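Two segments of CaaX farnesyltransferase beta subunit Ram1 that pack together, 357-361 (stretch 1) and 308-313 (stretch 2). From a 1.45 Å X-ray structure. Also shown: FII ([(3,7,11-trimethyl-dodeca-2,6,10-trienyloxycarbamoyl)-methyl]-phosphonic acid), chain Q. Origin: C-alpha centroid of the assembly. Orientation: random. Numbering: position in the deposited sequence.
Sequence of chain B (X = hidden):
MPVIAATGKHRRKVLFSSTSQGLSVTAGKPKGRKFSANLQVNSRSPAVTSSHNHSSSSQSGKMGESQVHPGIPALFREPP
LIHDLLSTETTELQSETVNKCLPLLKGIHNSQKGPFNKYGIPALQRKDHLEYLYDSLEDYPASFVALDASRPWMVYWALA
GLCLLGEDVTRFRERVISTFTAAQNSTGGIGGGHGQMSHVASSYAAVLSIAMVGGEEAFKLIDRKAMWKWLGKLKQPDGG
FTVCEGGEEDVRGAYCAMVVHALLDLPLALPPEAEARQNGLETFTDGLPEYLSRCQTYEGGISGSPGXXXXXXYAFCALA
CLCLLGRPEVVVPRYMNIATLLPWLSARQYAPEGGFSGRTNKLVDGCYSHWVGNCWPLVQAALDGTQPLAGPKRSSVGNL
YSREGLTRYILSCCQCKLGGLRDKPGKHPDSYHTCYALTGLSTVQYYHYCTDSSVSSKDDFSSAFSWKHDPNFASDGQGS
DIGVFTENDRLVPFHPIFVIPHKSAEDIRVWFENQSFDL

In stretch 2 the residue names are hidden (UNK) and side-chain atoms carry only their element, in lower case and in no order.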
# COMPACT_ATOMS: atom_id res chain seq x y z
N SER B 357 2.44 -10.77 -3.93
CA SER B 357 3.55 -9.80 -3.86
C SER B 357 2.98 -8.37 -3.97
O SER B 357 1.85 -8.14 -4.39
CB SER B 357 4.48 -9.99 -5.10
OG SER B 357 3.80 -9.75 -6.32
N GLY B 358 3.82 -7.41 -3.57
CA GLY B 358 3.36 -6.00 -3.64
C GLY B 358 3.63 -5.30 -4.93
O GLY B 358 2.99 -4.33 -5.27
N ARG B 359 4.64 -5.77 -5.64
CA ARG B 359 5.04 -5.12 -6.91
C ARG B 359 5.78 -6.10 -7.78
O ARG B 359 6.23 -7.18 -7.33
CB ARG B 359 5.88 -3.83 -6.67
CG ARG B 359 6.93 -4.00 -5.59
CD ARG B 359 7.78 -2.67 -5.50
NE ARG B 359 8.49 -2.64 -4.24
CZ ARG B 359 9.70 -2.06 -4.09
NH1 ARG B 359 10.24 -1.34 -5.10
NH2 ARG B 359 10.29 -2.13 -2.92
N THR B 360 5.79 -5.77 -9.07
CA THR B 360 6.34 -6.68 -10.06
C THR B 360 7.77 -7.09 -9.73
O THR B 360 8.63 -6.26 -9.42
CB THR B 360 6.31 -6.00 -11.44
OG1 THR B 360 4.93 -5.66 -11.68
CG2 THR B 360 6.88 -6.89 -12.57
N ASN B 361 8.01 -8.41 -9.86
CA ASN B 361 9.34 -8.98 -9.63
C ASN B 361 9.87 -8.87 -8.19
O ASN B 361 11.06 -9.03 -7.96
CB ASN B 361 10.36 -8.46 -10.65
CG ASN B 361 10.36 -9.29 -11.93
OD1 ASN B 361 10.27 -10.54 -11.86
ND2 ASN B 361 10.52 -8.65 -13.07
N UNK B 308 5.76 7.23 -9.18
CA UNK B 308 6.44 6.14 -8.47
C UNK B 308 5.97 4.77 -8.95
O UNK B 308 5.13 4.68 -9.87
o UNK B 308 7.10 7.42 -6.52
c UNK B 308 6.25 6.34 -6.96
N UNK B 309 6.50 3.71 -8.36
CA UNK B 309 6.23 2.37 -8.89
C UNK B 309 4.89 1.82 -8.36
O UNK B 309 4.52 1.99 -7.17
o UNK B 309 8.59 -1.96 -8.89
c UNK B 309 7.26 0.01 -8.92
c UNK B 309 7.38 1.48 -8.45
c UNK B 309 8.46 -0.81 -8.43
o UNK B 309 9.25 -0.34 -7.56
N UNK B 310 4.15 1.17 -9.27
CA UNK B 310 2.86 0.56 -8.82
C UNK B 310 3.08 -0.37 -7.65
O UNK B 310 4.02 -1.22 -7.70
c UNK B 310 2.23 -0.20 -9.98
N UNK B 311 2.23 -0.29 -6.62
CA UNK B 311 2.45 -1.14 -5.44
C UNK B 311 1.10 -1.48 -4.84
O UNK B 311 0.24 -0.63 -4.66
c UNK B 311 3.30 -0.37 -4.40
n UNK B 311 5.15 -2.56 -2.13
c UNK B 311 3.89 -1.26 -3.36
c UNK B 311 3.92 -2.61 -1.62
n UNK B 311 3.13 -1.82 -2.34
c UNK B 311 5.14 -1.72 -3.21
N UNK B 312 0.94 -2.73 -4.40
CA UNK B 312 -0.36 -3.18 -3.84
C UNK B 312 -0.77 -2.37 -2.63
O UNK B 312 -1.99 -2.16 -2.45
N UNK B 313 0.14 -1.93 -1.75
CA UNK B 313 -0.31 -1.20 -0.59
C UNK B 313 -0.95 0.12 -1.01
O UNK B 313 -1.97 0.54 -0.43
c UNK B 313 0.85 -0.93 0.30
C1 FII Q . -2.93 2.72 5.52
C2 FII Q . -1.45 2.55 5.30
C6 FII Q . -0.59 3.34 6.19
C10 FII Q . -1.00 1.96 4.03
C11 FII Q . 0.47 1.80 3.63
C12 FII Q . 0.87 0.33 3.92
C15 FII Q . 2.11 -0.21 3.22
C18 FII Q . 2.56 -1.64 3.47
C22 FII Q . 3.05 0.83 2.69
C23 FII Q . 4.07 0.31 1.69
C24 FII Q . 5.12 1.31 1.39
C27 FII Q . 6.32 0.65 0.78
C30 FII Q . 6.29 0.56 -0.73
C34 FII Q . 7.57 0.79 1.56
C35 FII Q . 8.93 0.44 0.99
O36 FII Q . 9.49 -0.68 1.66
N42 FII Q . 8.72 -1.81 1.67
C43 FII Q . 9.13 -2.75 0.71
O44 FII Q . 10.05 -2.57 -0.11
C45 FII Q . 8.34 -4.05 0.77
P46 FII Q . 8.12 -4.87 -0.89
O49 FII Q . 7.69 -3.81 -1.83
O50 FII Q . 9.40 -5.56 -1.24
O51 FII Q . 6.99 -5.89 -0.59
O HOH W 1 4.44 -3.13 -9.77

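Position 308 carries two side-chain atoms, one carbon followed by one oxygen, without a branch. They stay out of reach of stretch 1: the nearest approach is 8.9 Å, from the side-chain carbon (CB) to Arg 359 NH1. A single carbon ending in oxygen is a hydroxymethyl group, so the residue is Ser 308; its hydroxyl is hydrogen-bonded elsewhere in the structure.

Position 309 has three carbons in a row, the third carrying two oxygens. The chain is extended, with chi1 and chi2 both t, and CA-to-CB points toward stretch 1. One terminal oxygen lies 2.8 Å from NH1 of Arg 359, a distance that suits a charged pair. Two methylene carbons leading to a carboxylate identify Glu 309. The contact from Arg 359 NH1 to Glu 309 OE1 is a salt bridge with a hydrogen-bond angle of 155°, and the carboxylate oxygen sits at the edge of the guanidinium, near its plane, where the N-H bonds point.

Position 310 shows one side-chain carbon, CB, directed sideways and no nearer to stretch 1 than 6.1 Å, from that CB to Arg 359 CB. A lone CB makes this Ala 310. Its backbone does the work here: Ala 310 O packs 3.4 Å from Arg 359 CB and also accepts a hydrogen bond of 2.8 Å from water 1. The same water accepts from Thr 360 N at 3.0 Å, so it joins the two backbones where they do not meet directly.

At position 311, one carbon leads to a five-membered ring of three carbons and two nitrogens. CA-to-CB points sideways, but the end of the side chain comes nearer, and a ring carbon reaches 3.6 Å from CD of Arg 359. The imidazole identifies His 311, and that carbon is CD2. Gly 358 CA lies over the ring face, 4.2 Å from the centroid of the His 311 ring, in a CH-pi contact. An ideal CB on Gly 358 would fall 2.7 Å from His 311 CE1, a clash that the absence of a side chain avoids. The two ring nitrogens have different partners: His 311 ND1 accepts from the backbone N of position 313 at 3.0 Å, capping the helix that follows, whereas His 311 NE2 donates to FII O49 at 2.8 Å.

Position 312 has no side-chain atoms and is therefore Gly 312. Its N donates to Gly 358 O at 2.7 Å, and the same carbonyl oxygen receives a CA-H...O contact from His 311 CA at 3.2 Å.

Position 313 bears one carbon, without contact to stretch 1; this is Ala 313, whose CB approaches FII C15 to 3.3 Å.

The contact thus combines a backbone hydrogen bond at Gly 358 with a salt bridge at Arg 359. Glu 309 engages the guanidinium through NH1, while Arg 359 NE donates to FII O49 at 2.8 Å. Because His 311 NE2 donates to that same phosphonate oxygen, the ligand joins the two stretches as a shared acceptor.

Stretch 2 308-313: SEAHGA
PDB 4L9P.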